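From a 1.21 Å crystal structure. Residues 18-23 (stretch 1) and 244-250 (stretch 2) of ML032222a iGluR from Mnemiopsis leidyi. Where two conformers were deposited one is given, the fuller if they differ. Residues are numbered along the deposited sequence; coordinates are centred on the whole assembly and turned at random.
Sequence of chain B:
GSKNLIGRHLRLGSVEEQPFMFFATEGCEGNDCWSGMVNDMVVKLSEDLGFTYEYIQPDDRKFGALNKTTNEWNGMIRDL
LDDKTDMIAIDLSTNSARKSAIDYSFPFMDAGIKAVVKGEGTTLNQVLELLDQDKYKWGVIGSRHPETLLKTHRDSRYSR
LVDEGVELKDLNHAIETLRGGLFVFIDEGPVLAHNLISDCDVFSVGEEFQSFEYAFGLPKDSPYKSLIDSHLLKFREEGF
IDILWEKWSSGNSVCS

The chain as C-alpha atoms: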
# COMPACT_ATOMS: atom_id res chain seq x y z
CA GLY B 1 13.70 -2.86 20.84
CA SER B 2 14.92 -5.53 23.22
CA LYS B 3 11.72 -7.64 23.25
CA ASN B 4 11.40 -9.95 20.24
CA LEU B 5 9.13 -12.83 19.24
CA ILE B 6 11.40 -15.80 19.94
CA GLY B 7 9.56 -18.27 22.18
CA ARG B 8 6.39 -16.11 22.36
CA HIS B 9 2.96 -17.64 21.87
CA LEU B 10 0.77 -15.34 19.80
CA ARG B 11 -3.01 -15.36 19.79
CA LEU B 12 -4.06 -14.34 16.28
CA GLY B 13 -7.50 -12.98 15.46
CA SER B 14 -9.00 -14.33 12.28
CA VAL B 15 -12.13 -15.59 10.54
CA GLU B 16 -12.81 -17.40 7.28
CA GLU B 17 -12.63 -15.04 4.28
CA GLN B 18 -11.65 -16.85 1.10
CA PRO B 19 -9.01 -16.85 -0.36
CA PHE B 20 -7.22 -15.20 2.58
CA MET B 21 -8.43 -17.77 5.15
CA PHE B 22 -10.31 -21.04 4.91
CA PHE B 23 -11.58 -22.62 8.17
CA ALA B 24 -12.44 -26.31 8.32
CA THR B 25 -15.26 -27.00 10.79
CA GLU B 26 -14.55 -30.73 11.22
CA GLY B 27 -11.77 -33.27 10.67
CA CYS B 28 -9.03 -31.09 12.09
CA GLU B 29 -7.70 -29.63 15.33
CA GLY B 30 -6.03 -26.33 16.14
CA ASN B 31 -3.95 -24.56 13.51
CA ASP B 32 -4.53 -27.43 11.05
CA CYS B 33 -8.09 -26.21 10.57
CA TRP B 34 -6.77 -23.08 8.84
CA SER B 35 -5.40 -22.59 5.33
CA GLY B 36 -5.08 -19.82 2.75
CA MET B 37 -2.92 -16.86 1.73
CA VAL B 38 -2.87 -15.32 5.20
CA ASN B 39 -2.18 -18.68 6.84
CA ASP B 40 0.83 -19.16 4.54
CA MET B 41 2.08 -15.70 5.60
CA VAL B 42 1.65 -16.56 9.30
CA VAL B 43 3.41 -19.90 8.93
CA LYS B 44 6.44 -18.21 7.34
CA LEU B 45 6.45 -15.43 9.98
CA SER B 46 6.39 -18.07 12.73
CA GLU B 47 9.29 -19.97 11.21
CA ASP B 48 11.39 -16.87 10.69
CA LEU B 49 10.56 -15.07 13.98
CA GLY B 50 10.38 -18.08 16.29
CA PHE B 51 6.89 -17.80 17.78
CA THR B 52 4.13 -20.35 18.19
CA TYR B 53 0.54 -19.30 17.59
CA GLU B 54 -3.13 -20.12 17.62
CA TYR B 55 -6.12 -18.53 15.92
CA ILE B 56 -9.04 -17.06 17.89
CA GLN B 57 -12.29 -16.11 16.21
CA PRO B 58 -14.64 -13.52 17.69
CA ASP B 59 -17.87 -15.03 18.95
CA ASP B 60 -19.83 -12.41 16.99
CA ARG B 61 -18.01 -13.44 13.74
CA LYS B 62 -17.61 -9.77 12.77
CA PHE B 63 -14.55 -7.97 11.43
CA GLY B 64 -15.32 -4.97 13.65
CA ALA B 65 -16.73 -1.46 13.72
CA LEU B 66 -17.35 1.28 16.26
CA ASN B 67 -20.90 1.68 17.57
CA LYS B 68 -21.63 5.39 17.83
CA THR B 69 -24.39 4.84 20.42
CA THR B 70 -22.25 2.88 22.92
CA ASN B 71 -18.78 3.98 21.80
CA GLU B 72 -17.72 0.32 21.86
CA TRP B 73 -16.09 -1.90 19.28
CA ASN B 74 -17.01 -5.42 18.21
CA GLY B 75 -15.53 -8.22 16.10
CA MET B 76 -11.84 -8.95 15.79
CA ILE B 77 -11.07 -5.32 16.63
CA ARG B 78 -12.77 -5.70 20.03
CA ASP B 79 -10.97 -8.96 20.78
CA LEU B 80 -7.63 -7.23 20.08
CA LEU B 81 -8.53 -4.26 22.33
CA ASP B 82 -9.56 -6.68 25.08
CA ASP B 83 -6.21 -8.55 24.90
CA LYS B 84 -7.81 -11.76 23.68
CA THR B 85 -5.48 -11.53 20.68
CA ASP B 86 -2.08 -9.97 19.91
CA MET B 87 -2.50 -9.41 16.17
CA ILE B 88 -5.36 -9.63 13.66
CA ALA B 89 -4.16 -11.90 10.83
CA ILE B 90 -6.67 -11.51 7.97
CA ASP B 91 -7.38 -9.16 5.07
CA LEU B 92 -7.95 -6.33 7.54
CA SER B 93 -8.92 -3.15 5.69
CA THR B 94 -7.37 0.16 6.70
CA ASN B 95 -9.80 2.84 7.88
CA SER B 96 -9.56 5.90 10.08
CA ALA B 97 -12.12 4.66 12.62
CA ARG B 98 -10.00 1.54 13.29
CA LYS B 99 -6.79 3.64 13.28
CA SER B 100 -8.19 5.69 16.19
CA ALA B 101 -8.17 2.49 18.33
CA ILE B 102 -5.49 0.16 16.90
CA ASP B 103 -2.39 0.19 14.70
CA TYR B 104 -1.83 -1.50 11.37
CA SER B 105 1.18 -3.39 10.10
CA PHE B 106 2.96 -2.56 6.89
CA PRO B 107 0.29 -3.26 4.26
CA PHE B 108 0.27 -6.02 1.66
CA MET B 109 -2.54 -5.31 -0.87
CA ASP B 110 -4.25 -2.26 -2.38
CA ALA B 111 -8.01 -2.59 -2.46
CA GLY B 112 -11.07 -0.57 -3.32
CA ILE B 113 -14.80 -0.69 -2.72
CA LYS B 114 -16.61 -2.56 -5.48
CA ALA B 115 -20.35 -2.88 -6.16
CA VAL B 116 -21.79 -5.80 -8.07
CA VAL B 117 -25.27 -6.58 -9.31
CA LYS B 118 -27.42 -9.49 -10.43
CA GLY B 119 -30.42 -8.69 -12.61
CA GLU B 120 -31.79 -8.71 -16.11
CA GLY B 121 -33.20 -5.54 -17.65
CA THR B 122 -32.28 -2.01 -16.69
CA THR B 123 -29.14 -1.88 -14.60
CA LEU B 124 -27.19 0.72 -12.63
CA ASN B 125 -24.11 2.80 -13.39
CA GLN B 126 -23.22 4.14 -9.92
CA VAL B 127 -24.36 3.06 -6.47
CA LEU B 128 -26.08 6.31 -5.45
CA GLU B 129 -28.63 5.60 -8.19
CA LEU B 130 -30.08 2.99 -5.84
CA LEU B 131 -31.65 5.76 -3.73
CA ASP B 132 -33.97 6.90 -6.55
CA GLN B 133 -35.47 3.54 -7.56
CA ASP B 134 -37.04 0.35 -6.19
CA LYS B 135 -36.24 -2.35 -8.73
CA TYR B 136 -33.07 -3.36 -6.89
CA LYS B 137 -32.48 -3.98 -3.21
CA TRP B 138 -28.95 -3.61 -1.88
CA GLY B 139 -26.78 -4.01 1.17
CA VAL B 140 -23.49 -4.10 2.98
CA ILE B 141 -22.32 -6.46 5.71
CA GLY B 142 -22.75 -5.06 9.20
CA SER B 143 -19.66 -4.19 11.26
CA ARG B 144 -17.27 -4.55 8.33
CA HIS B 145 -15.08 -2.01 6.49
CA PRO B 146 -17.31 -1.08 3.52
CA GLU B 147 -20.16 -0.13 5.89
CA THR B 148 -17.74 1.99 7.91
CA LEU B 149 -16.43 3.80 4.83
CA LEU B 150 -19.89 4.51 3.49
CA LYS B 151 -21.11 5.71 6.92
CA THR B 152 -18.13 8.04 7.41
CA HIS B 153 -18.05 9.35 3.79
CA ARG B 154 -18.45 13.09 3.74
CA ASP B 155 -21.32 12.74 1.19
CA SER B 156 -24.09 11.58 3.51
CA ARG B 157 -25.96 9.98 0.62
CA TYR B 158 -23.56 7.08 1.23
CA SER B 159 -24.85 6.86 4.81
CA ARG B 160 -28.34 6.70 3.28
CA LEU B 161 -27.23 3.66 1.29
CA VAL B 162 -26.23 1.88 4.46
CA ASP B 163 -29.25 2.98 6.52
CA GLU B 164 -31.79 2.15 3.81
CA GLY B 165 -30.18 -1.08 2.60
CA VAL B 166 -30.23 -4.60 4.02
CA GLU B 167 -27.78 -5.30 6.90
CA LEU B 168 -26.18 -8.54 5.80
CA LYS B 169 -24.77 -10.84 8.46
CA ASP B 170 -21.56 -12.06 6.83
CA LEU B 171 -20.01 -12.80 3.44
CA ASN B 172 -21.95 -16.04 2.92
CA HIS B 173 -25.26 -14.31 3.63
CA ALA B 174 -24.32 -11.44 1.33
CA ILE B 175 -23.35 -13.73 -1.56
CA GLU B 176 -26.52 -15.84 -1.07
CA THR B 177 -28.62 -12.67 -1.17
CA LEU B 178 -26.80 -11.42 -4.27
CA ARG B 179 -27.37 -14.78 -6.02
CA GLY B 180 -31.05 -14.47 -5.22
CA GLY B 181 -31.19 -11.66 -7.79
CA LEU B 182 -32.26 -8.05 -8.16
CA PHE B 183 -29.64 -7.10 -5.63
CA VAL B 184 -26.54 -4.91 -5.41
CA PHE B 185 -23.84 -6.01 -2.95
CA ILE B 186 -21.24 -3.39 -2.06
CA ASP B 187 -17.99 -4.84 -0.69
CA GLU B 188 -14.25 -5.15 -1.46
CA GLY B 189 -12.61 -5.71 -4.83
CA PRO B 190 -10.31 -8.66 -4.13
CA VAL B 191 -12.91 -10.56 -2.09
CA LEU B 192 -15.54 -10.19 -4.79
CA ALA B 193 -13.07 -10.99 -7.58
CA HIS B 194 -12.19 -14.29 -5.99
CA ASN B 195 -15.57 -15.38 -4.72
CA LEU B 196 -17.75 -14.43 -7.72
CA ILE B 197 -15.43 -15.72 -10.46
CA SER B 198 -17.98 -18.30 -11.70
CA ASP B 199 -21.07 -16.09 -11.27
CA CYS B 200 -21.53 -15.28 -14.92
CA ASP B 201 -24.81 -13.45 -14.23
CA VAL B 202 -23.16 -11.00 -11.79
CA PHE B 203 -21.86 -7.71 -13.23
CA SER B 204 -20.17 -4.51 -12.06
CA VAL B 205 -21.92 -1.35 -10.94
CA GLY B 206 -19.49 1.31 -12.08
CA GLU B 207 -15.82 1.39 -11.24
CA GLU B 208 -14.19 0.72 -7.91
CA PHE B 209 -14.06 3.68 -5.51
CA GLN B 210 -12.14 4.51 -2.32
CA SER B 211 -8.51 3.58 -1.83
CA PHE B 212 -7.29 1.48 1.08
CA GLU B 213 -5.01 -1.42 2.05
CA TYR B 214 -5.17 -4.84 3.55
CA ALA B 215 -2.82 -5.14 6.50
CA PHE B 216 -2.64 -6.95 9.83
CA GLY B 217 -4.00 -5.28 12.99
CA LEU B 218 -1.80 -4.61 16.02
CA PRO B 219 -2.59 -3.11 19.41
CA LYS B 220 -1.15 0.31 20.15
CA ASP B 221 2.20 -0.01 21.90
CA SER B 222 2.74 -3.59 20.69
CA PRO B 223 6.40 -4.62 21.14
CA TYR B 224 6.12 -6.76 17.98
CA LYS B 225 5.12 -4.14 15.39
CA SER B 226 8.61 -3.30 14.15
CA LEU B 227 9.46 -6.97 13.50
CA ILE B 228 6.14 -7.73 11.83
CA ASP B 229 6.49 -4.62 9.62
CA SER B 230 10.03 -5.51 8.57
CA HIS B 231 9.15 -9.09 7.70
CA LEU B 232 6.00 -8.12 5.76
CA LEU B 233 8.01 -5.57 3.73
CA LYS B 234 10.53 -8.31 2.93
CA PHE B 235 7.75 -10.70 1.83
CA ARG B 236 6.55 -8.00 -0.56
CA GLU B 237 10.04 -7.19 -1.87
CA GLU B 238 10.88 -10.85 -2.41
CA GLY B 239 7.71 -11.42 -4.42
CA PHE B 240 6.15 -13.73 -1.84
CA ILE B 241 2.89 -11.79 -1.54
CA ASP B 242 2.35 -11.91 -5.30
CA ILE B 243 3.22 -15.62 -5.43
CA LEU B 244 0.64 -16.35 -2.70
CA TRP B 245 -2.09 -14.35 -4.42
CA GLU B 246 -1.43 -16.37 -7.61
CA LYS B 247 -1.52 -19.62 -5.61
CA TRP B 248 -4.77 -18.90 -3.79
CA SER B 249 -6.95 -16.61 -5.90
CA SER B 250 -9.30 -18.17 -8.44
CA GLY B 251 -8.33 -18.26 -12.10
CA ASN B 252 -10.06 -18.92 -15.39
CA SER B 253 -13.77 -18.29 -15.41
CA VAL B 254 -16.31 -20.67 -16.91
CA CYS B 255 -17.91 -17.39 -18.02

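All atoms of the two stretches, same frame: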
# COMPACT_ATOMS: atom_id res chain seq x y z
N GLN B 18 -12.41 -16.25 2.18
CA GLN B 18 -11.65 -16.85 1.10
C GLN B 18 -11.25 -15.74 0.12
O GLN B 18 -12.04 -14.84 -0.14
CB GLN B 18 -12.47 -17.96 0.43
CG GLN B 18 -12.80 -19.05 1.44
CD GLN B 18 -13.64 -20.19 0.91
OE1 GLN B 18 -13.87 -20.31 -0.29
NE2 GLN B 18 -14.09 -21.05 1.82
N PRO B 19 -10.02 -15.79 -0.41
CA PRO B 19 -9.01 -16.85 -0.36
C PRO B 19 -7.92 -16.56 0.68
O PRO B 19 -6.89 -17.22 0.68
CB PRO B 19 -8.41 -16.79 -1.76
CG PRO B 19 -8.38 -15.34 -2.05
CD PRO B 19 -9.65 -14.78 -1.43
N PHE B 20 -8.15 -15.57 1.54
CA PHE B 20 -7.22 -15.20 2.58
C PHE B 20 -7.16 -16.24 3.70
O PHE B 20 -6.07 -16.62 4.12
CB PHE B 20 -7.59 -13.82 3.10
CG PHE B 20 -7.52 -12.75 2.04
CD1 PHE B 20 -6.30 -12.34 1.55
CD2 PHE B 20 -8.67 -12.21 1.49
CE1 PHE B 20 -6.22 -11.38 0.55
CE2 PHE B 20 -8.60 -11.25 0.49
CZ PHE B 20 -7.38 -10.84 0.02
N MET B 21 -8.32 -16.71 4.13
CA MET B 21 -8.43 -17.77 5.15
C MET B 21 -9.60 -18.67 4.82
O MET B 21 -10.68 -18.20 4.44
CB MET B 21 -8.62 -17.22 6.56
CG MET B 21 -7.38 -16.62 7.18
SD MET B 21 -6.07 -17.84 7.35
CE MET B 21 -5.51 -17.46 9.00
N PHE B 22 -9.34 -19.97 4.98
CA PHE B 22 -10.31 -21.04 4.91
C PHE B 22 -10.29 -21.72 6.28
O PHE B 22 -9.21 -22.01 6.80
CB PHE B 22 -9.91 -22.08 3.85
CG PHE B 22 -9.86 -21.57 2.43
CD1 PHE B 22 -8.80 -20.79 1.98
CD2 PHE B 22 -10.83 -21.94 1.52
CE1 PHE B 22 -8.76 -20.34 0.68
CE2 PHE B 22 -10.77 -21.51 0.21
CZ PHE B 22 -9.74 -20.72 -0.21
N PHE B 23 -11.47 -21.97 6.86
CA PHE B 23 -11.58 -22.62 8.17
C PHE B 23 -12.40 -23.89 8.04
O PHE B 23 -13.57 -23.85 7.70
CB PHE B 23 -12.24 -21.67 9.20
CG PHE B 23 -12.44 -22.29 10.56
CD1 PHE B 23 -11.35 -22.59 11.35
CD2 PHE B 23 -13.71 -22.60 11.03
CE1 PHE B 23 -11.52 -23.17 12.59
CE2 PHE B 23 -13.87 -23.17 12.28
CZ PHE B 23 -12.78 -23.47 13.05
N LEU B 244 1.78 -15.81 -3.46
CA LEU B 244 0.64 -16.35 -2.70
C LEU B 244 -0.70 -15.96 -3.30
O LEU B 244 -1.63 -16.77 -3.28
CB LEU B 244 0.70 -15.91 -1.25
CG LEU B 244 1.83 -16.48 -0.41
CD1 LEU B 244 1.73 -15.92 1.00
CD2 LEU B 244 1.85 -18.02 -0.39
N TRP B 245 -0.83 -14.74 -3.80
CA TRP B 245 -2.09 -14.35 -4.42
C TRP B 245 -2.34 -15.23 -5.67
O TRP B 245 -3.45 -15.69 -5.91
CB TRP B 245 -2.10 -12.87 -4.80
CG TRP B 245 -3.37 -12.45 -5.45
CD1 TRP B 245 -3.53 -12.07 -6.73
CD2 TRP B 245 -4.67 -12.36 -4.84
NE1 TRP B 245 -4.83 -11.73 -6.97
CE2 TRP B 245 -5.56 -11.92 -5.83
CE3 TRP B 245 -5.17 -12.61 -3.55
CZ2 TRP B 245 -6.90 -11.73 -5.59
CZ3 TRP B 245 -6.53 -12.42 -3.31
CH2 TRP B 245 -7.37 -11.97 -4.33
N GLU B 246 -1.30 -15.47 -6.46
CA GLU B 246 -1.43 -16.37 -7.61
C GLU B 246 -1.82 -17.79 -7.18
O GLU B 246 -2.66 -18.43 -7.83
CB GLU B 246 -0.12 -16.38 -8.41
CG GLU B 246 -0.07 -17.38 -9.55
CD GLU B 246 -0.94 -16.99 -10.73
OE1 GLU B 246 -1.49 -15.87 -10.73
OE2 GLU B 246 -1.05 -17.80 -11.68
N LYS B 247 -1.21 -18.29 -6.12
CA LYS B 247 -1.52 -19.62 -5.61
C LYS B 247 -2.98 -19.76 -5.20
O LYS B 247 -3.63 -20.75 -5.52
CB LYS B 247 -0.65 -19.92 -4.39
CG LYS B 247 -1.00 -21.22 -3.66
CD LYS B 247 -0.06 -21.46 -2.50
CE LYS B 247 -0.51 -22.66 -1.67
NZ LYS B 247 0.38 -22.84 -0.47
N TRP B 248 -3.49 -18.76 -4.48
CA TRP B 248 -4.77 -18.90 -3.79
C TRP B 248 -5.97 -18.29 -4.50
O TRP B 248 -7.10 -18.75 -4.30
CB TRP B 248 -4.68 -18.29 -2.38
CG TRP B 248 -3.87 -19.11 -1.47
CD1 TRP B 248 -2.60 -18.87 -1.05
CD2 TRP B 248 -4.29 -20.32 -0.85
NE1 TRP B 248 -2.19 -19.88 -0.20
CE2 TRP B 248 -3.21 -20.78 -0.06
CE3 TRP B 248 -5.47 -21.08 -0.89
CZ2 TRP B 248 -3.29 -21.96 0.68
CZ3 TRP B 248 -5.54 -22.23 -0.16
CH2 TRP B 248 -4.46 -22.68 0.61
N SER B 249 -5.78 -17.24 -5.28
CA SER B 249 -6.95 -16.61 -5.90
C SER B 249 -7.40 -17.44 -7.09
O SER B 249 -6.61 -18.15 -7.72
CB SER B 249 -6.67 -15.16 -6.28
OG SER B 249 -5.70 -15.09 -7.28
N SER B 250 -8.69 -17.36 -7.39
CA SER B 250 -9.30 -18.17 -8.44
C SER B 250 -8.89 -17.65 -9.81
O SER B 250 -8.71 -16.45 -10.01
CB SER B 250 -10.82 -18.17 -8.29
OG SER B 250 -11.35 -16.85 -8.26

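Far apart in sequence, these two stretches meet through apolar and aromatic side chains, and no hydrogen bond crosses between them. Pro-19 lies at the centre. The peptide bond before it is cis, and its CA-to-CB bond points toward stretch 2. The ring meets both tryptophans: CG lies 3.7 Å from CZ3 of Trp-245, and CB lies 4.1 Å from CB of Trp-248 and 3.5 Å from its O. Compact and rigid, proline packs closely here and brings no side-chain polar group that would need a partner.

The two tryptophans reach the contact differently. The CA-to-CB bond of Trp-245 points sideways, and with chi1 at 180° (t) its six-membered ring reaches Pro-19 and Phe-20. Trp-248 already points toward stretch 1; with chi1 at -72° (m), its CE3 comes 3.7 Å from CE1 of Phe-22, while NE1 is hydrogen-bonded elsewhere in the structure.

Phe-20 starts away from stretch 2, yet its m rotamer and long ring bring CZ within 3.8 Å of CZ3 of Trp-245. Those planes are near parallel, at 30°, but slid apart, so overlap is slight. Phe-22, also m, points toward stretch 2; its flat apolar ring meets that of Trp-248 obliquely at 37°.

Ser-249, just past the helix, adopts the p rotamer, its short hydroxyl side chain letting OG donate a 2.7 Å hydrogen bond to O of Trp-245.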